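PDB 4OPE: Nrps/pks from Streptomyces albus, which probably catalyses decarboxylative chain-extending condensation as the KS7 ketosynthase domain of OzmH, in the AT-less polyketide synthase that builds oxazolomycin. Local coordinates for residues E89-P93 / A146-S150; R226-E232 / H378-P384; L305-H311 / T416-F422; V450-S454 / L544-W548. All blocks are in the same frame, centred on the assembly; numbering follows the deposited sequence.

Contact 1 of 4, residues E89-P93 / A146-S150; sequences EHIDP and AATSS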
loop_
_atom_site.group_PDB
_atom_site.type_symbol
_atom_site.label_atom_id
_atom_site.label_comp_id
_atom_site.label_asym_id
_atom_site.label_seq_id
_atom_site.Cartn_x
_atom_site.Cartn_y
_atom_site.Cartn_z
ATOM N N GLU A 89 11.974 -13.682 -16.285
ATOM C CA GLU A 89 13.299 -13.148 -16.022
ATOM C C GLU A 89 13.276 -11.645 -15.725
ATOM O O GLU A 89 14.176 -11.147 -15.055
ATOM C CB GLU A 89 14.214 -13.332 -17.226
ATOM C CG GLU A 89 14.630 -14.742 -17.549
ATOM C CD GLU A 89 15.415 -14.835 -18.855
ATOM O OE1 GLU A 89 15.992 -15.921 -19.105
ATOM O OE2 GLU A 89 15.456 -13.837 -19.632
ATOM N N HIS A 90 12.273 -10.945 -16.255
ATOM C CA HIS A 90 12.247 -9.483 -16.237
ATOM C C HIS A 90 11.402 -8.932 -15.083
ATOM O O HIS A 90 11.391 -7.715 -14.873
ATOM C CB HIS A 90 11.804 -8.890 -17.613
ATOM C CG HIS A 90 12.876 -8.936 -18.659
ATOM N ND1 HIS A 90 13.084 -10.035 -19.467
ATOM C CD2 HIS A 90 13.830 -8.040 -19.000
ATOM C CE1 HIS A 90 14.116 -9.816 -20.261
ATOM N NE2 HIS A 90 14.587 -8.611 -19.998
ATOM N N ILE A 91 10.701 -9.795 -14.340
ATOM C CA ILE A 91 10.054 -9.333 -13.129
ATOM C C ILE A 91 10.700 -9.884 -11.867
ATOM O O ILE A 91 11.312 -10.948 -11.867
ATOM C CB ILE A 91 8.556 -9.605 -13.112
ATOM C CG1 ILE A 91 8.306 -11.047 -12.757
ATOM C CG2 ILE A 91 7.971 -9.242 -14.460
ATOM C CD1 ILE A 91 6.844 -11.419 -12.704
ATOM N N ASP A 92 10.523 -9.093 -10.806
ATOM C CA ASP A 92 11.124 -9.274 -9.494
ATOM C C ASP A 92 10.710 -10.610 -8.934
ATOM O O ASP A 92 9.561 -10.974 -9.066
ATOM C CB ASP A 92 10.586 -8.173 -8.573
ATOM C CG ASP A 92 11.423 -7.971 -7.339
ATOM O OD1 ASP A 92 11.652 -8.944 -6.580
ATOM O OD2 ASP A 92 11.829 -6.807 -7.122
ATOM N N PRO A 93 11.626 -11.333 -8.273
ATOM C CA PRO A 93 11.274 -12.601 -7.671
ATOM C C PRO A 93 10.232 -12.496 -6.572
ATOM O O PRO A 93 9.597 -13.466 -6.251
ATOM C CB PRO A 93 12.614 -13.106 -7.108
ATOM C CG PRO A 93 13.505 -11.960 -7.104
ATOM C CD PRO A 93 13.072 -11.131 -8.253
ATOM N N ALA A 146 15.974 -5.310 -22.258
ATOM C CA ALA A 146 14.695 -4.797 -21.777
ATOM C C ALA A 146 14.721 -4.440 -20.276
ATOM O O ALA A 146 15.513 -4.992 -19.531
ATOM C CB ALA A 146 13.598 -5.797 -22.081
ATOM N N ALA A 147 13.859 -3.499 -19.875
ATOM C CA ALA A 147 13.719 -3.107 -18.482
ATOM C C ALA A 147 13.150 -4.233 -17.597
ATOM O O ALA A 147 12.176 -4.884 -17.965
ATOM C CB ALA A 147 12.811 -1.901 -18.354
ATOM N N THR A 148 13.747 -4.424 -16.414
ATOM C CA THR A 148 13.176 -5.264 -15.401
ATOM C C THR A 148 12.140 -4.472 -14.635
ATOM O O THR A 148 12.122 -3.236 -14.642
ATOM C CB THR A 148 14.236 -5.737 -14.415
ATOM O OG1 THR A 148 14.935 -4.602 -13.905
ATOM C CG2 THR A 148 15.219 -6.698 -15.092
ATOM N N SER A 149 11.273 -5.196 -13.952
ATOM C CA SER A 149 10.231 -4.563 -13.194
ATOM C C SER A 149 10.179 -5.090 -11.763
ATOM O O SER A 149 10.540 -6.227 -11.487
ATOM C CB SER A 149 8.885 -4.792 -13.884
ATOM O OG SER A 149 7.849 -4.258 -13.074
ATOM N N SER A 150 9.714 -4.233 -10.881
ATOM C CA SER A 150 9.481 -4.563 -9.502
ATOM C C SER A 150 8.241 -3.851 -9.044
ATOM O O SER A 150 8.159 -3.489 -7.926
ATOM C CB SER A 150 10.638 -4.063 -8.635
ATOM O OG SER A 150 11.740 -4.953 -8.722
HETATM O O HOH W 1 16.936 -7.679 -21.333
#

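Contact 2 of 4, residues R226-E232 / H378-P384; sequences RCRSFGE and HAERLNP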
loop_
_atom_site.group_PDB
_atom_site.type_symbol
_atom_site.label_atom_id
_atom_site.label_comp_id
_atom_site.label_asym_id
_atom_site.label_seq_id
_atom_site.Cartn_x
_atom_site.Cartn_y
_atom_site.Cartn_z
ATOM N N ARG A 226 23.557 -10.802 13.580
ATOM C CA ARG A 226 22.480 -11.351 14.343
ATOM C C ARG A 226 21.509 -10.288 14.844
ATOM O O ARG A 226 21.853 -9.116 14.977
ATOM C CB ARG A 226 23.024 -12.139 15.528
ATOM C CG ARG A 226 24.022 -13.231 15.167
ATOM C CD ARG A 226 23.439 -14.342 14.293
ATOM N NE ARG A 226 24.337 -14.659 13.164
ATOM C CZ ARG A 226 24.950 -15.816 12.976
ATOM N NH1 ARG A 226 25.740 -15.975 11.926
ATOM N NH2 ARG A 226 24.766 -16.802 13.819
ATOM N N CYS A 227 20.273 -10.737 15.072
ATOM C CA CYS A 227 19.296 -10.041 15.874
ATOM C C CYS A 227 19.282 -10.719 17.230
ATOM O O CYS A 227 18.697 -11.764 17.384
ATOM C CB CYS A 227 17.902 -10.129 15.268
ATOM S SG CYS A 227 17.758 -9.351 13.672
ATOM N N ARG A 228 19.927 -10.082 18.204
ATOM C CA ARG A 228 20.003 -10.584 19.548
ATOM C C ARG A 228 18.859 -10.000 20.329
ATOM O O ARG A 228 19.041 -9.097 21.152
ATOM C CB ARG A 228 21.323 -10.155 20.155
ATOM C CG ARG A 228 22.554 -10.556 19.355
ATOM C CD ARG A 228 23.747 -10.249 20.220
ATOM N NE ARG A 228 25.023 -10.494 19.607
ATOM C CZ ARG A 228 26.185 -10.309 20.247
ATOM N NH1 ARG A 228 26.242 -9.881 21.516
ATOM N NH2 ARG A 228 27.319 -10.550 19.621
ATOM N N SER A 229 17.671 -10.530 20.072
ATOM C CA SER A 229 16.426 -9.915 20.544
ATOM C C SER A 229 16.397 -9.905 22.070
ATOM O O SER A 229 16.414 -10.951 22.675
ATOM C CB SER A 229 15.208 -10.649 19.977
ATOM O OG SER A 229 15.291 -10.847 18.573
ATOM N N PHE A 230 16.418 -8.705 22.660
ATOM C CA PHE A 230 16.520 -8.508 24.102
ATOM C C PHE A 230 17.723 -9.140 24.774
ATOM O O PHE A 230 17.723 -9.381 25.979
ATOM C CB PHE A 230 15.247 -8.962 24.772
ATOM C CG PHE A 230 14.054 -8.442 24.106
ATOM C CD1 PHE A 230 13.751 -7.110 24.201
ATOM C CD2 PHE A 230 13.272 -9.256 23.325
ATOM C CE1 PHE A 230 12.640 -6.583 23.536
ATOM C CE2 PHE A 230 12.174 -8.755 22.680
ATOM C CZ PHE A 230 11.864 -7.404 22.766
ATOM N N GLY A 231 18.771 -9.341 24.010
ATOM C CA GLY A 231 19.986 -9.917 24.559
ATOM C C GLY A 231 21.107 -8.914 24.639
ATOM O O GLY A 231 21.071 -7.875 23.998
ATOM N N GLU A 232 22.133 -9.276 25.378
ATOM C CA GLU A 232 23.307 -8.415 25.552
ATOM C C GLU A 232 24.113 -8.204 24.286
ATOM O O GLU A 232 24.266 -9.125 23.506
ATOM C CB GLU A 232 24.200 -9.031 26.597
ATOM C CG GLU A 232 25.204 -8.116 27.275
ATOM C CD GLU A 232 26.171 -8.973 28.077
ATOM O OE1 GLU A 232 26.754 -9.912 27.469
ATOM O OE2 GLU A 232 26.287 -8.781 29.304
ATOM N N HIS A 378 20.003 -16.132 21.147
ATOM C CA HIS A 378 20.976 -15.073 21.383
ATOM C C HIS A 378 20.726 -14.170 22.564
ATOM O O HIS A 378 21.210 -13.073 22.564
ATOM C CB HIS A 378 21.150 -14.167 20.162
ATOM C CG HIS A 378 21.446 -14.913 18.912
ATOM N ND1 HIS A 378 22.505 -15.791 18.812
ATOM C CD2 HIS A 378 20.822 -14.931 17.712
ATOM C CE1 HIS A 378 22.512 -16.330 17.609
ATOM N NE2 HIS A 378 21.497 -15.835 16.927
ATOM N N ALA A 379 20.009 -14.604 23.575
ATOM C CA ALA A 379 19.885 -13.793 24.772
ATOM C C ALA A 379 20.242 -14.610 25.988
ATOM O O ALA A 379 19.606 -14.490 27.037
ATOM C CB ALA A 379 18.488 -13.229 24.908
ATOM N N GLU A 380 21.290 -15.411 25.850
ATOM C CA GLU A 380 21.802 -16.197 26.980
ATOM C C GLU A 380 22.020 -15.271 28.146
ATOM O O GLU A 380 21.684 -15.623 29.279
ATOM C CB GLU A 380 23.100 -16.942 26.642
ATOM C CG GLU A 380 22.993 -17.861 25.419
ATOM C CD GLU A 380 23.146 -17.131 24.055
ATOM O OE1 GLU A 380 23.144 -15.866 23.980
ATOM O OE2 GLU A 380 23.252 -17.848 23.034
ATOM N N ARG A 381 22.563 -14.082 27.853
ATOM C CA ARG A 381 22.569 -12.977 28.820
ATOM C C ARG A 381 21.646 -11.904 28.278
ATOM O O ARG A 381 21.701 -11.537 27.116
ATOM C CB ARG A 381 23.961 -12.406 29.016
ATOM C CG ARG A 381 25.020 -13.436 29.346
ATOM C CD ARG A 381 26.441 -12.885 29.371
ATOM N NE ARG A 381 26.611 -11.661 30.164
ATOM C CZ ARG A 381 26.450 -11.580 31.484
ATOM N NH1 ARG A 381 26.095 -12.643 32.189
ATOM N NH2 ARG A 381 26.651 -10.432 32.119
ATOM N N LEU A 382 20.785 -11.402 29.132
ATOM C CA LEU A 382 19.846 -10.404 28.712
ATOM C C LEU A 382 20.510 -9.098 28.510
ATOM O O LEU A 382 21.549 -8.822 29.076
ATOM C CB LEU A 382 18.807 -10.175 29.775
ATOM C CG LEU A 382 17.745 -11.247 29.944
ATOM C CD1 LEU A 382 16.729 -10.633 30.895
ATOM C CD2 LEU A 382 17.089 -11.676 28.632
ATOM N N ASN A 383 19.869 -8.264 27.721
ATOM C CA ASN A 383 20.226 -6.881 27.676
ATOM C C ASN A 383 19.952 -6.335 29.043
ATOM O O ASN A 383 18.815 -6.376 29.492
ATOM C CB ASN A 383 19.363 -6.184 26.659
ATOM C CG ASN A 383 19.626 -4.724 26.563
ATOM O OD1 ASN A 383 20.002 -4.097 27.521
ATOM N ND2 ASN A 383 19.366 -4.164 25.394
ATOM N N PRO A 384 20.987 -5.817 29.714
ATOM C CA PRO A 384 20.847 -5.340 31.083
ATOM C C PRO A 384 20.152 -4.019 31.198
ATOM O O PRO A 384 19.769 -3.675 32.302
ATOM C CB PRO A 384 22.285 -5.193 31.552
ATOM C CG PRO A 384 23.031 -4.895 30.323
ATOM C CD PRO A 384 22.348 -5.623 29.207
HETATM O O HOH W 2 19.163 -6.008 22.960
HETATM O O HOH W 3 23.480 -12.067 23.620
#

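Contact 3 of 4, residues L305-H311 / T416-F422; sequences LGYLEAH and TAAISAF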
loop_
_atom_site.group_PDB
_atom_site.type_symbol
_atom_site.label_atom_id
_atom_site.label_comp_id
_atom_site.label_asym_id
_atom_site.label_seq_id
_atom_site.Cartn_x
_atom_site.Cartn_y
_atom_site.Cartn_z
ATOM N N LEU A 305 -3.080 -12.333 28.628
ATOM C CA LEU A 305 -2.246 -12.479 27.460
ATOM C C LEU A 305 -1.255 -13.602 27.638
ATOM O O LEU A 305 -0.506 -13.596 28.573
ATOM C CB LEU A 305 -1.507 -11.196 27.269
ATOM C CG LEU A 305 -0.742 -11.005 25.989
ATOM C CD1 LEU A 305 -1.644 -11.208 24.786
ATOM C CD2 LEU A 305 -0.238 -9.586 26.021
ATOM N N GLY A 306 -1.256 -14.576 26.743
ATOM C CA GLY A 306 -0.372 -15.749 26.874
ATOM C C GLY A 306 1.042 -15.655 26.342
ATOM O O GLY A 306 1.921 -16.379 26.790
ATOM N N TYR A 307 1.279 -14.774 25.379
ATOM C CA TYR A 307 2.582 -14.679 24.714
ATOM C C TYR A 307 2.636 -13.408 23.925
ATOM O O TYR A 307 1.636 -12.970 23.392
ATOM C CB TYR A 307 2.830 -15.866 23.769
ATOM C CG TYR A 307 4.155 -15.834 23.080
ATOM C CD1 TYR A 307 5.297 -16.269 23.708
ATOM C CD2 TYR A 307 4.260 -15.389 21.804
ATOM C CE1 TYR A 307 6.519 -16.247 23.081
ATOM C CE2 TYR A 307 5.480 -15.322 21.169
ATOM C CZ TYR A 307 6.599 -15.751 21.813
ATOM O OH TYR A 307 7.795 -15.671 21.140
ATOM N N LEU A 308 3.827 -12.833 23.854
ATOM C CA LEU A 308 4.074 -11.563 23.144
ATOM C C LEU A 308 5.221 -11.797 22.159
ATOM O O LEU A 308 6.357 -12.005 22.572
ATOM C CB LEU A 308 4.447 -10.466 24.139
ATOM C CG LEU A 308 4.492 -8.977 23.741
ATOM C CD1 LEU A 308 5.603 -8.573 22.797
ATOM C CD2 LEU A 308 3.187 -8.557 23.116
ATOM N N GLU A 309 4.887 -11.825 20.869
ATOM C CA GLU A 309 5.849 -11.975 19.793
ATOM C C GLU A 309 6.246 -10.594 19.462
ATOM O O GLU A 309 5.474 -9.803 18.876
ATOM C CB GLU A 309 5.221 -12.643 18.567
ATOM C CG GLU A 309 6.081 -12.630 17.320
ATOM C CD GLU A 309 7.417 -13.392 17.444
ATOM O OE1 GLU A 309 7.598 -14.320 18.300
ATOM O OE2 GLU A 309 8.320 -13.057 16.636
ATOM N N ALA A 310 7.457 -10.272 19.873
ATOM C CA ALA A 310 7.890 -8.873 19.894
ATOM C C ALA A 310 8.546 -8.501 18.592
ATOM O O ALA A 310 9.020 -9.357 17.843
ATOM C CB ALA A 310 8.862 -8.668 21.024
ATOM N N HIS A 311 8.619 -7.204 18.349
ATOM C CA HIS A 311 9.383 -6.709 17.238
ATOM C C HIS A 311 10.815 -7.203 17.289
ATOM O O HIS A 311 11.292 -7.807 16.336
ATOM C CB HIS A 311 9.320 -5.207 17.174
ATOM C CG HIS A 311 9.934 -4.656 15.949
ATOM N ND1 HIS A 311 9.598 -5.110 14.694
ATOM C CD2 HIS A 311 10.891 -3.713 15.782
ATOM C CE1 HIS A 311 10.313 -4.448 13.798
ATOM N NE2 HIS A 311 11.098 -3.590 14.434
ATOM N N THR A 416 -3.878 -17.000 24.069
ATOM C CA THR A 416 -3.850 -15.720 23.338
ATOM C C THR A 416 -2.416 -15.233 23.085
ATOM O O THR A 416 -1.476 -15.573 23.811
ATOM C CB THR A 416 -4.597 -14.580 24.062
ATOM O OG1 THR A 416 -3.962 -14.345 25.310
ATOM C CG2 THR A 416 -6.022 -14.936 24.335
ATOM N N ALA A 417 -2.257 -14.450 22.034
ATOM C CA ALA A 417 -0.978 -13.912 21.747
ATOM C C ALA A 417 -1.125 -12.572 21.088
ATOM O O ALA A 417 -2.153 -12.240 20.469
ATOM C CB ALA A 417 -0.191 -14.844 20.862
ATOM N N ALA A 418 -0.070 -11.798 21.248
ATOM C CA ALA A 418 -0.030 -10.485 20.699
ATOM C C ALA A 418 1.266 -10.343 19.939
ATOM O O ALA A 418 2.289 -10.838 20.372
ATOM C CB ALA A 418 -0.111 -9.474 21.833
ATOM N N ILE A 419 1.209 -9.639 18.820
ATOM C CA ILE A 419 2.341 -9.525 17.897
ATOM C C ILE A 419 2.526 -8.090 17.489
ATOM O O ILE A 419 1.571 -7.455 17.056
ATOM C CB ILE A 419 2.065 -10.310 16.614
ATOM C CG1 ILE A 419 1.549 -11.684 17.018
ATOM C CG2 ILE A 419 3.332 -10.367 15.743
ATOM C CD1 ILE A 419 1.226 -12.589 15.851
ATOM N N SER A 420 3.772 -7.625 17.597
ATOM C CA SER A 420 4.163 -6.256 17.251
ATOM C C SER A 420 5.085 -6.197 16.034
ATOM O O SER A 420 5.931 -7.044 15.829
ATOM C CB SER A 420 4.931 -5.609 18.390
ATOM O OG SER A 420 4.117 -5.288 19.505
ATOM N N ALA A 421 4.915 -5.142 15.258
ATOM C CA ALA A 421 5.820 -4.806 14.216
ATOM C C ALA A 421 5.879 -3.281 14.068
ATOM O O ALA A 421 4.855 -2.627 13.835
ATOM C CB ALA A 421 5.356 -5.451 12.939
ATOM N N PHE A 422 7.102 -2.756 14.173
ATOM C CA PHE A 422 7.385 -1.317 14.119
ATOM C C PHE A 422 8.306 -0.978 12.956
ATOM O O PHE A 422 9.454 -1.343 12.923
ATOM C CB PHE A 422 8.053 -0.887 15.427
ATOM C CG PHE A 422 7.289 -1.290 16.644
ATOM C CD1 PHE A 422 5.948 -1.033 16.738
ATOM C CD2 PHE A 422 7.904 -1.954 17.666
ATOM C CE1 PHE A 422 5.227 -1.384 17.846
ATOM C CE2 PHE A 422 7.194 -2.331 18.786
ATOM C CZ PHE A 422 5.852 -2.025 18.880
#

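Contact 4 of 4, residues V450-S454 / L544-W548; sequences VCALS and LAEAW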
loop_
_atom_site.group_PDB
_atom_site.type_symbol
_atom_site.label_atom_id
_atom_site.label_comp_id
_atom_site.label_asym_id
_atom_site.label_seq_id
_atom_site.Cartn_x
_atom_site.Cartn_y
_atom_site.Cartn_z
ATOM N N VAL A 450 -10.055 -43.255 -0.995
ATOM C CA VAL A 450 -9.349 -42.980 -2.233
ATOM C C VAL A 450 -8.387 -41.863 -1.983
ATOM O O VAL A 450 -8.753 -40.877 -1.350
ATOM C CB VAL A 450 -10.292 -42.582 -3.376
ATOM C CG1 VAL A 450 -11.108 -41.361 -3.015
ATOM C CG2 VAL A 450 -9.498 -42.344 -4.646
ATOM N N CYS A 451 -7.159 -42.043 -2.447
ATOM C CA CYS A 451 -6.186 -40.994 -2.467
ATOM C C CYS A 451 -6.094 -40.508 -3.881
ATOM O O CYS A 451 -5.661 -41.225 -4.770
ATOM C CB CYS A 451 -4.816 -41.511 -2.069
ATOM S SG CYS A 451 -3.411 -40.446 -2.538
ATOM N N ALA A 452 -6.452 -39.265 -4.102
ATOM C CA ALA A 452 -6.507 -38.780 -5.462
ATOM C C ALA A 452 -5.519 -37.603 -5.638
ATOM O O ALA A 452 -5.621 -36.601 -4.946
ATOM C CB ALA A 452 -7.940 -38.375 -5.760
ATOM N N LEU A 453 -4.570 -37.753 -6.550
ATOM C CA LEU A 453 -3.518 -36.770 -6.770
ATOM C C LEU A 453 -3.582 -36.320 -8.198
ATOM O O LEU A 453 -3.970 -37.103 -9.066
ATOM C CB LEU A 453 -2.146 -37.375 -6.578
ATOM C CG LEU A 453 -1.779 -37.937 -5.214
ATOM C CD1 LEU A 453 -0.329 -38.411 -5.209
ATOM C CD2 LEU A 453 -1.909 -36.868 -4.171
ATOM N N SER A 454 -3.198 -35.066 -8.453
ATOM C CA SER A 454 -3.031 -34.605 -9.809
ATOM C C SER A 454 -1.937 -33.597 -9.890
ATOM O O SER A 454 -1.534 -33.015 -8.893
ATOM C CB SER A 454 -4.325 -34.007 -10.390
ATOM O OG SER A 454 -4.800 -32.884 -9.665
ATOM N N LEU A 544 -14.682 -44.453 -7.190
ATOM C CA LEU A 544 -14.148 -43.092 -7.081
ATOM C C LEU A 544 -12.784 -42.982 -7.694
ATOM O O LEU A 544 -12.531 -42.092 -8.506
ATOM C CB LEU A 544 -14.095 -42.639 -5.621
ATOM C CG LEU A 544 -15.482 -42.598 -4.926
ATOM C CD1 LEU A 544 -15.393 -42.063 -3.505
ATOM C CD2 LEU A 544 -16.464 -41.777 -5.730
ATOM N N ALA A 545 -11.921 -43.906 -7.323
ATOM C CA ALA A 545 -10.623 -44.021 -7.939
ATOM C C ALA A 545 -10.703 -44.068 -9.443
ATOM O O ALA A 545 -10.013 -43.355 -10.119
ATOM C CB ALA A 545 -9.931 -45.264 -7.423
ATOM N N GLU A 546 -11.539 -44.915 -9.996
ATOM C CA GLU A 546 -11.573 -45.048 -11.468
ATOM C C GLU A 546 -12.058 -43.763 -12.171
ATOM O O GLU A 546 -11.626 -43.427 -13.266
ATOM C CB GLU A 546 -12.412 -46.275 -11.877
ATOM C CG GLU A 546 -11.719 -47.631 -11.605
ATOM C CD GLU A 546 -12.618 -48.862 -11.888
ATOM O OE1 GLU A 546 -13.840 -48.800 -11.601
ATOM O OE2 GLU A 546 -12.114 -49.900 -12.401
ATOM N N ALA A 547 -12.963 -43.046 -11.532
ATOM C CA ALA A 547 -13.521 -41.843 -12.105
ATOM C C ALA A 547 -12.504 -40.724 -12.116
ATOM O O ALA A 547 -12.387 -40.023 -13.081
ATOM C CB ALA A 547 -14.757 -41.433 -11.315
ATOM N N TRP A 548 -11.767 -40.579 -11.018
ATOM C CA TRP A 548 -10.709 -39.625 -10.902
ATOM C C TRP A 548 -9.676 -39.778 -11.980
ATOM O O TRP A 548 -9.278 -38.800 -12.615
ATOM C CB TRP A 548 -10.046 -39.775 -9.539
ATOM C CG TRP A 548 -8.940 -38.794 -9.292
ATOM C CD1 TRP A 548 -7.571 -39.055 -9.246
ATOM C CD2 TRP A 548 -9.094 -37.417 -9.091
ATOM N NE1 TRP A 548 -6.898 -37.897 -9.016
ATOM C CE2 TRP A 548 -7.813 -36.875 -8.915
ATOM C CE3 TRP A 548 -10.197 -36.578 -9.035
ATOM C CZ2 TRP A 548 -7.607 -35.524 -8.684
ATOM C CZ3 TRP A 548 -10.002 -35.221 -8.812
ATOM C CH2 TRP A 548 -8.716 -34.711 -8.640
#

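Contact 1 of 4, residues E89-P93 / A146-S150
His90 loses the most surface here, 100 Å², with Asp92 and Ser149 next. The His90 imidazole lies beside loop 146-150: His90 CD2 is 3.5 Å from Ala146 O, which meets the ring at its edge, and His90 NE2 is 3.6 Å from Ala146 CB. Water 1 joins His90 NE2 to Ala146 N, while His90 ND1 is held by Val86 O. The backbone makes a single bridge, Ile91 with Ser149, the two segments running the same way. Ser149 N gives a 2.7 Å hydrogen bond to His90 O; the one from Asp92 N to Ser149 O, 2.9 Å, is weak. Asp92 uses both carboxylate oxygens: OD2 accepts a very short 2.5 Å bond from Ser150 OG, and OD1 caps Gln94 N. So the bridge ties the break between helices 85-90 and 93-108, where Asp92 is the N-cap, to the loop linking helices 137-141 and 152-163. Ala146, Ala147 and Ser149 also pack on Gln214 and Lys217 in helix 210-217 of the second subunit.

Contact 2 of 4, residues R226-E232 / H378-P384
Two irregular loops of the ketosynthase meet here through a single beta bridge, Gly231 with Leu382, placed right at the end of a type II turn from Arg228 to Gly231. The turn is closed by Gly231 N to Arg228 O at 2.9 Å. Two backbone bonds flank the bridge: Asn383 N gives to Phe230 O at 3.0 Å, nearly straight, and Glu232 N gives to Arg381 O at 2.9 Å. Gly231 has no room for a side chain, since a CB would run into His378 O and Ala379 CA. Its own carbonyl is taken by water 2, which also accepts from Asn383 ND2. Glu232 O has two donors, Arg228 NH1 at 2.9 Å and water 3, and the same water donates to His378 O. Three arginines have acidic partners. Glu232 OE2 forms a salt bridge with Arg381 NE at 3.0 Å, plus a weak bond from Arg381 NH2; Arg228 pairs with Asp224, and Arg226 with Asp36. The Phe230 ring packs on Glu322 and Ile323 of helix 318-329. At the far end Arg226 CG lies over the His378 ring, and Arg226 CD comes within 3.6 Å of His378 NE2.

Contact 3 of 4, residues L305-H311 / T416-F422
Ala418 is the apolar middle of this pairing: its CB lies 3.7 Å from Leu308 CD2 and 3.8 Å from Leu305 CD1, so two leucines close over one small methyl. On the other face of the sheet, Glu309 CG rests 3.9 Å from Ile419 CG2, and Tyr307 CB stands 4.3 Å from Ala417 CB. The backbones run parallel, with Leu308 opposite Ala418 and Glu309 opposite Ile419. Three hydrogen bonds zigzag between them: Ala418 N to Tyr307 O (3.0 Å), Glu309 N to Ala418 O (2.8 Å) and Ser420 N to Glu309 O (3.0 Å). At the start of the pairing Gly306 N gives to Thr416 OG1, itself hydrogen-bonded to Asp304 O, at 3.1 Å and more weakly to Thr416 O. At its finish Phe422 meets His311 in an offset edge-to-face pair, centroids 5.4 Å apart, with Phe422 CB 4.2 Å above the centroid of the His311 ring. The sequence Glu-Ala-His matches the ketosynthase motif whose histidine serves catalysis in relatives, so His311 probably belongs to the active site. Glu309 and Tyr307 both reach Lys363 of helix 356-370, which also packs on Ala417 and Ile419; helix 318-329 covers Leu308, Ser420 and Phe422. Strands 340-343 and 427-434 continue the sheet beyond strands 308-309 and 416-422.

Contact 4 of 4, residues V450-S454 / L544-W548
Trp548 has the largest share of the contact, 88 Å². With chi1 at t (-178°) and chi2 at -108°, its indole reaches from the helix to the strand and lays one face against Ala452, so that Ala452 CB sits 3.4 Å from the centroid of the five-membered ring, only 6° off its normal: a CH-pi contact. The same pose brings Trp548 NE1 to Leu453 O, a 3.0 Å hydrogen bond at the ring's edge. Val450, in its p rotamer, splits its methyls toward the helix, CG1 at 4.2 Å from Leu544 CB and CG2 at 4.1 Å from Ala545 CB. Helix 544-548 runs almost parallel to strand 450-454, 10° apart with axes 8.7 Å at closest approach. This is alpha/beta packing: the helix lies on an antiparallel sheet of strands 449-455, 496-502 and 524-528, probably equivalent to the linker domain that follows ketosynthases in related synthases. Leu453 points away, to helices 458-473 and 481-488. Ser454, also p, bonds through OG to Met494 N, and Trp548 makes a cation-pi pair with Arg497.

Overall arrangement
Contact 1 comes first along the chain, contact 4 last; between them contacts 2 and 3 interleave in the order 226-232, 305-311, 378-384, 416-422. Those two are neighbours, centres 18 Å apart, and touch where Phe230 CZ packs 3.7 Å from Ala310 CB, joining the loops of contact 2 to the large mixed sheet that holds contact 3. Contact 1 lies across the chain's centre from contact 3, centres 36 Å apart, at the interface with the second subunit. Contact 4 stands apart on its own three-stranded sheet, its centre 40 to 52 Å from the others. The ketosynthase body thus carries three contacts, the smaller C-terminal alpha/beta unit the fourth.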